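Local coordinates for protein D-threo-3-hydroxyaspartate dehydratase (Delftia, PDB 3WQC) that uses pyridoxal 5'-phosphate and a divalent metal ion to deaminate D-threo-3-hydroxyaspartate to oxaloacetate and ammonia, and also dehydrates D-serine, at residues A105-R110 with Q135-E140; Y308-L314 with R354-N360. All coordinates share one frame; numbering follows the deposited sequence. Where two conformers were deposited one is given.

Contact 1. Residues A105-R110 with Q135-E140; sequences ALQLRR and QGEAFE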
ATOM      1  N   ALA B 105      10.171 -10.584  21.832  1.00 11.59           N
ATOM      2  CA  ALA B 105       9.029 -10.658  22.760  1.00 11.84           C
ATOM      3  C   ALA B 105       9.585 -10.730  24.207  1.00 12.16           C
ATOM      4  O   ALA B 105       8.952 -10.091  25.069  1.00 13.31           O
ATOM      5  CB  ALA B 105       8.245 -11.925  22.439  1.00 12.47           C
ATOM      6  N   LEU B 106      10.664 -11.475  24.418  1.00 10.81           N
ATOM      7  CA  LEU B 106      11.298 -11.565  25.775  1.00 11.78           C
ATOM      8  C   LEU B 106      11.701 -10.161  26.225  1.00 13.74           C
ATOM      9  O   LEU B 106      11.430  -9.768  27.403  1.00 14.26           O
ATOM     10  CB  LEU B 106      12.476 -12.538  25.713  1.00 13.79           C
ATOM     11  CG  LEU B 106      13.252 -12.642  27.039  1.00 14.17           C
ATOM     12  CD1 LEU B 106      12.371 -13.190  28.155  1.00 16.86           C
ATOM     13  CD2 LEU B 106      14.542 -13.422  26.809  1.00 20.16           C
ATOM     14  N   GLN B 107      12.380  -9.427  25.347  0.50 12.06           N
ATOM     15  CA  GLN B 107      12.860  -8.103  25.776  0.50 12.51           C
ATOM     16  C   GLN B 107      11.712  -7.183  26.159  0.50 13.10           C
ATOM     17  O   GLN B 107      11.814  -6.437  27.150  0.50 13.55           O
ATOM     18  CB  GLN B 107      13.655  -7.498  24.618  0.50 13.26           C
ATOM     19  CG  GLN B 107      14.931  -8.289  24.342  0.50 19.58           C
ATOM     20  CD  GLN B 107      15.412  -8.215  22.880  0.50 25.33           C
ATOM     21  OE1 GLN B 107      14.907  -7.407  22.084  0.50 24.21           O
ATOM     22  NE2 GLN B 107      16.412  -9.064  22.527  0.50 26.27           N
ATOM     23  N   LEU B 108      10.617  -7.176  25.363  1.00 11.75           N
ATOM     24  CA  LEU B 108       9.446  -6.348  25.669  1.00 12.34           C
ATOM     25  C   LEU B 108       8.917  -6.737  27.080  1.00 12.73           C
ATOM     26  O   LEU B 108       8.582  -5.864  27.884  1.00 14.05           O
ATOM     27  CB  LEU B 108       8.371  -6.527  24.617  1.00 13.53           C
ATOM     28  CG  LEU B 108       8.584  -5.594  23.439  1.00 14.25           C
ATOM     29  CD1 LEU B 108       7.791  -6.168  22.270  1.00 17.55           C
ATOM     30  CD2 LEU B 108       8.061  -4.159  23.741  1.00 18.39           C
ATOM     31  N   ARG B 109       8.755  -8.073  27.313  1.00 12.52           N
ATOM     32  CA  ARG B 109       8.229  -8.457  28.651  1.00 13.47           C
ATOM     33  C   ARG B 109       9.187  -8.019  29.817  1.00 12.64           C
ATOM     34  O   ARG B 109       8.689  -7.570  30.872  1.00 16.81           O
ATOM     35  CB  ARG B 109       7.990  -9.999  28.692  1.00 12.88           C
ATOM     36  CG  ARG B 109       6.741 -10.350  27.875  1.00 13.60           C
ATOM     37  CD  ARG B 109       6.491 -11.863  27.808  1.00 16.35           C
ATOM     38  NE  ARG B 109       6.238 -12.377  29.170  1.00 15.22           N
ATOM     39  CZ  ARG B 109       5.065 -12.282  29.824  1.00 17.45           C
ATOM     40  NH1 ARG B 109       3.939 -11.779  29.214  1.00 16.23           N
ATOM     41  NH2 ARG B 109       4.975 -12.711  31.109  1.00 20.42           N
ATOM     42  N   ARG B 110      10.501  -8.159  29.588  1.00 12.78           N
ATOM     43  CA  ARG B 110      11.474  -7.815  30.598  0.50 13.43           C
ATOM     44  C   ARG B 110      11.462  -6.330  30.875  1.00 13.89           C
ATOM     45  O   ARG B 110      11.740  -5.959  32.026  1.00 19.32           O
ATOM     46  CB  ARG B 110      12.868  -8.279  30.224  0.50 15.36           C
ATOM     47  CG  ARG B 110      13.041  -9.791  30.252  0.50 17.41           C
ATOM     48  CD  ARG B 110      14.483 -10.195  29.787  0.50 24.03           C
ATOM     49  NE  ARG B 110      14.863 -11.597  30.096  0.50 24.07           N
ATOM     50  CZ  ARG B 110      15.963 -12.230  29.688  0.50 14.89           C
ATOM     51  NH1 ARG B 110      16.870 -11.586  28.974  0.50 21.06           N
ATOM     52  NH2 ARG B 110      16.116 -13.579  30.001  0.50 23.87           N
ATOM     53  N   GLN B 135      15.440 -19.061  29.272  1.00 15.93           N
ATOM     54  CA  GLN B 135      15.564 -17.631  29.672  1.00 16.59           C
ATOM     55  C   GLN B 135      14.913 -17.271  30.994  1.00 18.76           C
ATOM     56  O   GLN B 135      14.943 -16.118  31.396  1.00 23.13           O
ATOM     57  CB  GLN B 135      14.950 -16.743  28.567  1.00 16.86           C
ATOM     58  CG  GLN B 135      15.691 -16.968  27.242  1.00 16.47           C
ATOM     59  CD  GLN B 135      17.124 -16.524  27.268  1.00 18.52           C
ATOM     60  OE1 GLN B 135      17.455 -15.555  27.986  1.00 25.64           O
ATOM     61  NE2 GLN B 135      18.011 -17.256  26.572  1.00 25.80           N
ATOM     62  N   GLY B 136      14.262 -18.234  31.654  1.00 16.95           N
ATOM     63  CA  GLY B 136      13.550 -17.983  32.922  1.00 18.60           C
ATOM     64  C   GLY B 136      12.319 -17.092  32.759  1.00 17.01           C
ATOM     65  O   GLY B 136      12.048 -16.205  33.594  1.00 22.38           O
ATOM     66  N   GLU B 137      11.587 -17.303  31.657  1.00 15.64           N
ATOM     67  CA  GLU B 137      10.426 -16.467  31.363  1.00 15.71           C
ATOM     68  C   GLU B 137       9.190 -17.344  31.167  1.00 14.27           C
ATOM     69  O   GLU B 137       9.194 -18.224  30.294  1.00 15.65           O
ATOM     70  CB  GLU B 137      10.604 -15.612  30.058  1.00 15.85           C
ATOM     71  CG  GLU B 137       9.471 -14.632  29.784  1.00 17.10           C
ATOM     72  CD  GLU B 137       9.380 -13.506  30.801  1.00 19.37           C
ATOM     73  OE1 GLU B 137       8.326 -12.824  30.853  1.00 20.10           O
ATOM     74  OE2 GLU B 137      10.381 -13.258  31.517  1.00 22.92           O
ATOM     75  N   ALA B 138       8.144 -17.102  31.973  1.00 15.52           N
ATOM     76  CA  ALA B 138       6.870 -17.794  31.825  1.00 14.74           C
ATOM     77  C   ALA B 138       6.045 -16.927  30.856  1.00 14.16           C
ATOM     78  O   ALA B 138       5.220 -16.091  31.249  1.00 16.42           O
ATOM     79  CB  ALA B 138       6.169 -17.992  33.138  1.00 16.56           C
ATOM     80  N   PHE B 139       6.285 -17.115  29.575  1.00 12.11           N
ATOM     81  CA  PHE B 139       5.470 -16.376  28.582  1.00 10.88           C
ATOM     82  C   PHE B 139       4.000 -16.652  28.743  1.00 10.83           C
ATOM     83  O   PHE B 139       3.635 -17.852  29.045  1.00 13.35           O
ATOM     84  CB  PHE B 139       5.831 -16.833  27.144  1.00 10.83           C
ATOM     85  CG  PHE B 139       7.213 -16.341  26.709  1.00  9.70           C
ATOM     86  CD1 PHE B 139       7.328 -15.015  26.196  1.00 12.90           C
ATOM     87  CD2 PHE B 139       8.369 -17.159  26.749  1.00 12.26           C
ATOM     88  CE1 PHE B 139       8.595 -14.552  25.726  1.00 12.45           C
ATOM     89  CE2 PHE B 139       9.593 -16.697  26.337  1.00 13.69           C
ATOM     90  CZ  PHE B 139       9.723 -15.398  25.814  1.00 13.64           C
ATOM     91  N   GLU B 140       3.134 -15.653  28.451  1.00 11.17           N
ATOM     92  CA  GLU B 140       1.699 -15.910  28.414  1.00 11.15           C
ATOM     93  C   GLU B 140       1.356 -16.197  26.958  1.00 10.57           C
ATOM     94  O   GLU B 140       1.678 -15.364  26.043  1.00 12.11           O
ATOM     95  CB  GLU B 140       0.921 -14.699  28.916  1.00 13.19           C
ATOM     96  CG  GLU B 140      -0.579 -15.025  28.869  1.00 13.20           C
ATOM     97  CD  GLU B 140      -1.433 -13.997  29.570  1.00 14.92           C
ATOM     98  OE1 GLU B 140      -2.696 -14.056  29.325  1.00 15.29           O
ATOM     99  OE2 GLU B 140      -0.940 -13.186  30.429  1.00 18.95           O
TER
HETATM  100  O   HOH W   1      13.217 -13.558  31.791  0.50 32.03           O
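Arg-109 and Glu-137 form a salt bridge between helix 102-110 and the loop that leads from helix 122-135 into strand 140-146, on the outside of the alanine racemase-like TIM barrel; the helix presents its last turn to this loop. Arg-109 NE donates to Glu-137 OE1 at 2.7 Å, meeting that oxygen on its anti side and close to the guanidinium plane, although the guanidinium and carboxylate planes stand 63° apart. NH2 adds a weak second bond to the same oxygen. A bend at chi3 (63°) turns the arginine's end toward the loop, and NH1 goes on to the backbone O of Leu-115, linking the helix end to the neighbouring strand.

The aliphatic part of the same arginine is used as well, CD resting 3.6 Å from Phe-139 CD1. One face of that phenylalanine ring is covered by Glu-137 CG, while Leu-106 N comes to its edge. The buried ring, also packed by Ile-128 and Phe-131 of helix 122-135, suits the apolar layer between the outer helices and the barrel strands. Leu-106 splits its branches, CD1 lying 3.6 Å from Glu-137 CB and CD2 lying against CB and CG of Gln-135.

Gly-136 ends helix 122-135 in a Schellman motif; its positive phi is easy for glycine, and the turn brings Glu-137 round toward helix 102-110. On the solvent side, Arg-110 stretches out with its guanidinium over Leu-106 CD2. Its NH2 donates to two oxygens of one residue, Gln-135 O and Gln-135 OE1, each at 3.1 Å and each on a lone pair. Water 1 accepts from Arg-110 NE and lies 2.9 Å from Glu-137 OE2, to which it can donate.

Contact 2. Residues Y308-L314 with R354-N360; sequences YGQVCDL and RLRILPN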
ATOM      1  N   TYR B 308     -11.727   2.731  -6.957  1.00 14.84           N
ATOM      2  CA  TYR B 308     -10.736   3.076  -5.982  1.00 14.96           C
ATOM      3  C   TYR B 308     -11.221   4.105  -4.959  1.00 14.39           C
ATOM      4  O   TYR B 308     -10.424   4.622  -4.157  1.00 16.28           O
ATOM      5  CB  TYR B 308      -9.443   3.569  -6.679  1.00 14.14           C
ATOM      6  CG  TYR B 308      -8.693   2.439  -7.287  1.00 13.68           C
ATOM      7  CD1 TYR B 308      -8.899   1.982  -8.632  1.00 15.97           C
ATOM      8  CD2 TYR B 308      -7.683   1.777  -6.518  1.00 15.06           C
ATOM      9  CE1 TYR B 308      -8.190   0.884  -9.147  1.00 16.70           C
ATOM     10  CE2 TYR B 308      -7.016   0.682  -7.052  1.00 17.18           C
ATOM     11  CZ  TYR B 308      -7.222   0.275  -8.325  1.00 15.91           C
ATOM     12  OH  TYR B 308      -6.505  -0.765  -8.837  1.00 19.58           O
ATOM     13  N   GLY B 309     -12.552   4.379  -4.924  1.00 15.48           N
ATOM     14  CA  GLY B 309     -13.089   5.153  -3.816  1.00 15.65           C
ATOM     15  C   GLY B 309     -14.286   5.981  -4.244  1.00 16.22           C
ATOM     16  O   GLY B 309     -14.390   6.341  -5.427  1.00 18.22           O
ATOM     17  N   GLN B 310     -15.127   6.284  -3.270  1.00 15.88           N
ATOM     18  CA  GLN B 310     -16.293   7.158  -3.503  1.00 15.64           C
ATOM     19  C   GLN B 310     -15.895   8.626  -3.400  1.00 18.20           C
ATOM     20  O   GLN B 310     -15.345   9.064  -2.407  1.00 18.34           O
ATOM     21  CB  GLN B 310     -17.374   6.875  -2.441  1.00 18.41           C
ATOM     22  CG  GLN B 310     -18.563   7.852  -2.481  1.00 17.34           C
ATOM     23  CD  GLN B 310     -19.280   7.783  -3.811  1.00 18.71           C
ATOM     24  OE1 GLN B 310     -19.678   6.704  -4.266  1.00 23.03           O
ATOM     25  NE2 GLN B 310     -19.479   8.978  -4.477  1.00 21.66           N
ATOM     26  N   VAL B 311     -16.265   9.420  -4.422  1.00 19.02           N
ATOM     27  CA  VAL B 311     -15.910  10.868  -4.406  1.00 20.20           C
ATOM     28  C   VAL B 311     -16.864  11.625  -3.459  1.00 17.17           C
ATOM     29  O   VAL B 311     -18.155  11.399  -3.550  1.00 20.87           O
ATOM     30  CB  VAL B 311     -16.065  11.408  -5.821  1.00 18.56           C
ATOM     31  CG1 VAL B 311     -15.926  12.945  -5.824  1.00 20.69           C
ATOM     32  CG2 VAL B 311     -15.038  10.751  -6.740  1.00 19.97           C
ATOM     33  N   CYS B 312     -16.350  12.524  -2.640  1.00 18.42           N
ATOM     34  CA  CYS B 312     -17.128  13.421  -1.816  1.00 21.54           C
ATOM     35  C   CYS B 312     -16.607  14.812  -2.102  1.00 22.11           C
ATOM     36  O   CYS B 312     -15.446  15.001  -2.582  1.00 20.11           O
ATOM     37  CB  CYS B 312     -16.856  13.156  -0.323  1.00 20.55           C
ATOM     38  SG  CYS B 312     -17.277  11.474   0.148  1.00 23.97           S
ATOM     39  N   ASP B 313     -17.420  15.817  -1.796  1.00 23.03           N
ATOM     40  CA  ASP B 313     -16.929  17.191  -1.928  1.00 21.58           C
ATOM     41  C   ASP B 313     -15.976  17.539  -0.771  1.00 23.57           C
ATOM     42  O   ASP B 313     -15.726  16.694   0.158  1.00 23.24           O
ATOM     43  CB  ASP B 313     -18.115  18.129  -2.079  1.00 27.40           C
ATOM     44  CG  ASP B 313     -19.067  18.150  -0.852  1.00 29.43           C
ATOM     45  OD1 ASP B 313     -18.577  17.817   0.270  1.00 28.37           O
ATOM     46  OD2 ASP B 313     -20.269  18.594  -1.028  1.00 34.16           O
ATOM     47  N   LEU B 314     -15.467  18.774  -0.774  1.00 24.92           N
ATOM     48  CA  LEU B 314     -14.556  19.229   0.270  1.00 22.26           C
ATOM     49  C   LEU B 314     -15.154  19.146   1.660  1.00 22.69           C
ATOM     50  O   LEU B 314     -14.413  19.008   2.661  1.00 24.75           O
ATOM     51  CB  LEU B 314     -14.052  20.650  -0.058  1.00 21.98           C
ATOM     52  CG  LEU B 314     -12.957  21.253   0.819  1.00 26.85           C
ATOM     53  CD1 LEU B 314     -11.703  20.321   0.918  1.00 27.36           C
ATOM     54  CD2 LEU B 314     -12.605  22.629   0.191  1.00 29.62           C
ATOM     55  N   ARG B 354     -10.604  20.709  -4.783  1.00 18.71           N
ATOM     56  CA  ARG B 354     -10.274  19.685  -3.747  1.00 20.52           C
ATOM     57  C   ARG B 354     -11.478  18.814  -3.482  1.00 19.64           C
ATOM     58  O   ARG B 354     -12.641  19.318  -3.327  1.00 23.37           O
ATOM     59  CB  ARG B 354      -9.851  20.351  -2.453  1.00 24.50           C
ATOM     60  CG  ARG B 354      -8.510  20.987  -2.620  1.00 22.59           C
ATOM     61  CD  ARG B 354      -8.013  21.661  -1.397  1.00 29.54           C
ATOM     62  NE  ARG B 354      -6.630  21.976  -1.798  1.00 30.39           N
ATOM     63  CZ  ARG B 354      -5.537  21.790  -1.071  1.00 21.93           C
ATOM     64  NH1 ARG B 354      -5.640  21.468   0.195  1.00 21.35           N
ATOM     65  NH2 ARG B 354      -4.349  22.040  -1.627  1.00 25.52           N
ATOM     66  N   LEU B 355     -11.238  17.510  -3.380  1.00 18.25           N
ATOM     67  CA  LEU B 355     -12.306  16.492  -3.180  1.00 18.60           C
ATOM     68  C   LEU B 355     -11.835  15.591  -2.038  1.00 19.32           C
ATOM     69  O   LEU B 355     -10.674  15.648  -1.634  1.00 17.68           O
ATOM     70  CB  LEU B 355     -12.425  15.636  -4.424  1.00 20.86           C
ATOM     71  CG  LEU B 355     -12.889  16.342  -5.664  1.00 23.18           C
ATOM     72  CD1 LEU B 355     -12.756  15.433  -6.860  1.00 22.09           C
ATOM     73  CD2 LEU B 355     -14.320  16.889  -5.464  1.00 24.82           C
ATOM     74  N   ARG B 356     -12.712  14.768  -1.490  1.00 17.87           N
ATOM     75  CA  ARG B 356     -12.306  13.797  -0.474  1.00 16.92           C
ATOM     76  C   ARG B 356     -12.764  12.422  -0.983  1.00 17.70           C
ATOM     77  O   ARG B 356     -13.887  12.273  -1.422  1.00 21.06           O
ATOM     78  CB  ARG B 356     -12.935  14.178   0.896  1.00 17.93           C
ATOM     79  CG  ARG B 356     -12.177  15.400   1.428  1.00 18.52           C
ATOM     80  CD  ARG B 356     -12.940  16.063   2.551  1.00 19.63           C
ATOM     81  NE  ARG B 356     -12.973  15.294   3.799  1.00 18.92           N
ATOM     82  CZ  ARG B 356     -13.574  15.759   4.900  1.00 18.14           C
ATOM     83  NH1 ARG B 356     -13.554  15.009   6.003  1.00 21.47           N
ATOM     84  NH2 ARG B 356     -14.237  16.940   4.889  1.00 21.78           N
ATOM     85  N   ILE B 357     -11.927  11.424  -0.854  1.00 16.50           N
ATOM     86  CA  ILE B 357     -12.279  10.109  -1.411  1.00 16.15           C
ATOM     87  C   ILE B 357     -12.433   9.105  -0.278  1.00 15.87           C
ATOM     88  O   ILE B 357     -11.528   8.978   0.592  1.00 16.38           O
ATOM     89  CB  ILE B 357     -11.187   9.578  -2.377  1.00 15.11           C
ATOM     90  CG1 ILE B 357     -10.654  10.654  -3.397  1.00 18.46           C
ATOM     91  CG2 ILE B 357     -11.549   8.247  -2.986  1.00 16.10           C
ATOM     92  CD1 ILE B 357     -11.788  11.141  -4.287  1.00 21.12           C
ATOM     93  N   LEU B 358     -13.601   8.465  -0.176  1.00 15.47           N
ATOM     94  CA  LEU B 358     -13.749   7.435   0.859  1.00 15.30           C
ATOM     95  C   LEU B 358     -13.090   6.147   0.369  1.00 14.32           C
ATOM     96  O   LEU B 358     -13.309   5.728  -0.773  1.00 15.64           O
ATOM     97  CB  LEU B 358     -15.260   7.117   1.156  1.00 17.24           C
ATOM     98  CG  LEU B 358     -16.096   8.351   1.604  1.00 16.95           C
ATOM     99  CD1 LEU B 358     -17.575   7.892   1.775  1.00 20.09           C
ATOM    100  CD2 LEU B 358     -15.459   8.946   2.858  1.00 20.16           C
ATOM    101  N   PRO B 359     -12.356   5.459   1.273  1.00 14.57           N
ATOM    102  CA  PRO B 359     -11.571   4.305   0.860  1.00 16.04           C
ATOM    103  C   PRO B 359     -12.376   2.986   0.816  1.00 14.32           C
ATOM    104  O   PRO B 359     -13.361   2.830   1.596  1.00 14.33           O
ATOM    105  CB  PRO B 359     -10.561   4.168   2.009  1.00 14.95           C
ATOM    106  CG  PRO B 359     -11.304   4.702   3.215  1.00 16.71           C
ATOM    107  CD  PRO B 359     -12.120   5.873   2.662  1.00 16.95           C
ATOM    108  N   ASN B 360     -11.927   2.030  -0.008  1.00 13.81           N
ATOM    109  CA  ASN B 360     -12.435   0.655   0.089  1.00 12.11           C
ATOM    110  C   ASN B 360     -12.107   0.084   1.495  1.00 13.76           C
ATOM    111  O   ASN B 360     -13.053  -0.472   2.117  1.00 14.61           O
ATOM    112  CB  ASN B 360     -11.745  -0.290  -0.915  1.00 13.08           C
ATOM    113  CG  ASN B 360     -12.298  -0.113  -2.357  1.00 16.04           C
ATOM    114  OD1 ASN B 360     -12.937  -1.048  -2.856  1.00 15.79           O
ATOM    115  ND2 ASN B 360     -12.117   1.030  -3.020  1.00 14.64           N
TER
HETATM  116  O   HOH W   2     -10.069   2.937  -2.021  1.00 14.75           O
HETATM  117  O   HOH W   3     -15.265  19.998  -3.479  1.00 28.40           O
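Cys-312 and Leu-358 meet on one face of the paired strands, the sulfur SG lying 3.6 Å from the branch carbon CG of the leucine. With SG anti to its own carbonyl carbon (chi1 -60°), the small cysteine lies against Leu-358, and Val-318 touches both. On the other face the branched side chains of Val-311 and Ile-357 cross at a slant, CG2 of the valine 4.1 Å from CD1 of the isoleucine; the valine's second branch, CG1, reaches Leu-355 CD1 at much the same distance. Branched apolar residues suit this buried side of the sheet, where Val-311 also meets Met-319 and Phe-322.

These strands, 310-312 and 354-358, run antiparallel in the mixed beta sheet of the C-terminal, serine dehydratase-type domain. Gln-310 with Leu-358 and Cys-312 with Arg-356 are hydrogen-bonded pairs; Val-311 with Ile-357 is the non-hydrogen-bonded pair between them. Gly-309 CA sits 3.6 Å from Ile-357 CG2, where a CB would collide with that methyl, and its backbone angles also suit only glycine well.

Arg-356 bends at chi3 (71°) to bring NH2 to Leu-314 O at 3.0 Å. The acceptor lies in the guanidinium plane, whereas the donor stands above the carbonyl plane; NE is held by Ser-269 OG of strand 268-278. The side chain of Leu-314 runs alongside that of Arg-354 in the same direction, with CD1 of the leucine 3.8 Å from CB of the arginine. At the far end, water 2 donates to Tyr-308 O and accepts from both N and ND2 of Asn-360, whose OD1 accepts a hydrogen bond from Thr-299 OG1.

In the fold
Contact 1 and contact 2 belong to different parts of the chain, the alanine racemase-like barrel and the C-terminal beta domain, and lie on opposite sides of the chain's centre. Their centres are 45 Å apart and their nearest atoms about 29 Å apart, so neither touches the other. Neither is part of the cofactor pocket. Contact 1 lies at the barrel's periphery, 27 Å from the chain centre to its own centre, with the side chain of Ala-105 about 13 Å from a magnesium ion. In contact 2 the side chain of Asn-360 is about 13 Å from pyridoxal-5'-phosphate and about 10 Å from a magnesium ion, and strand 354-358 leads directly toward the metal-binding residues His-361 and Cys-363.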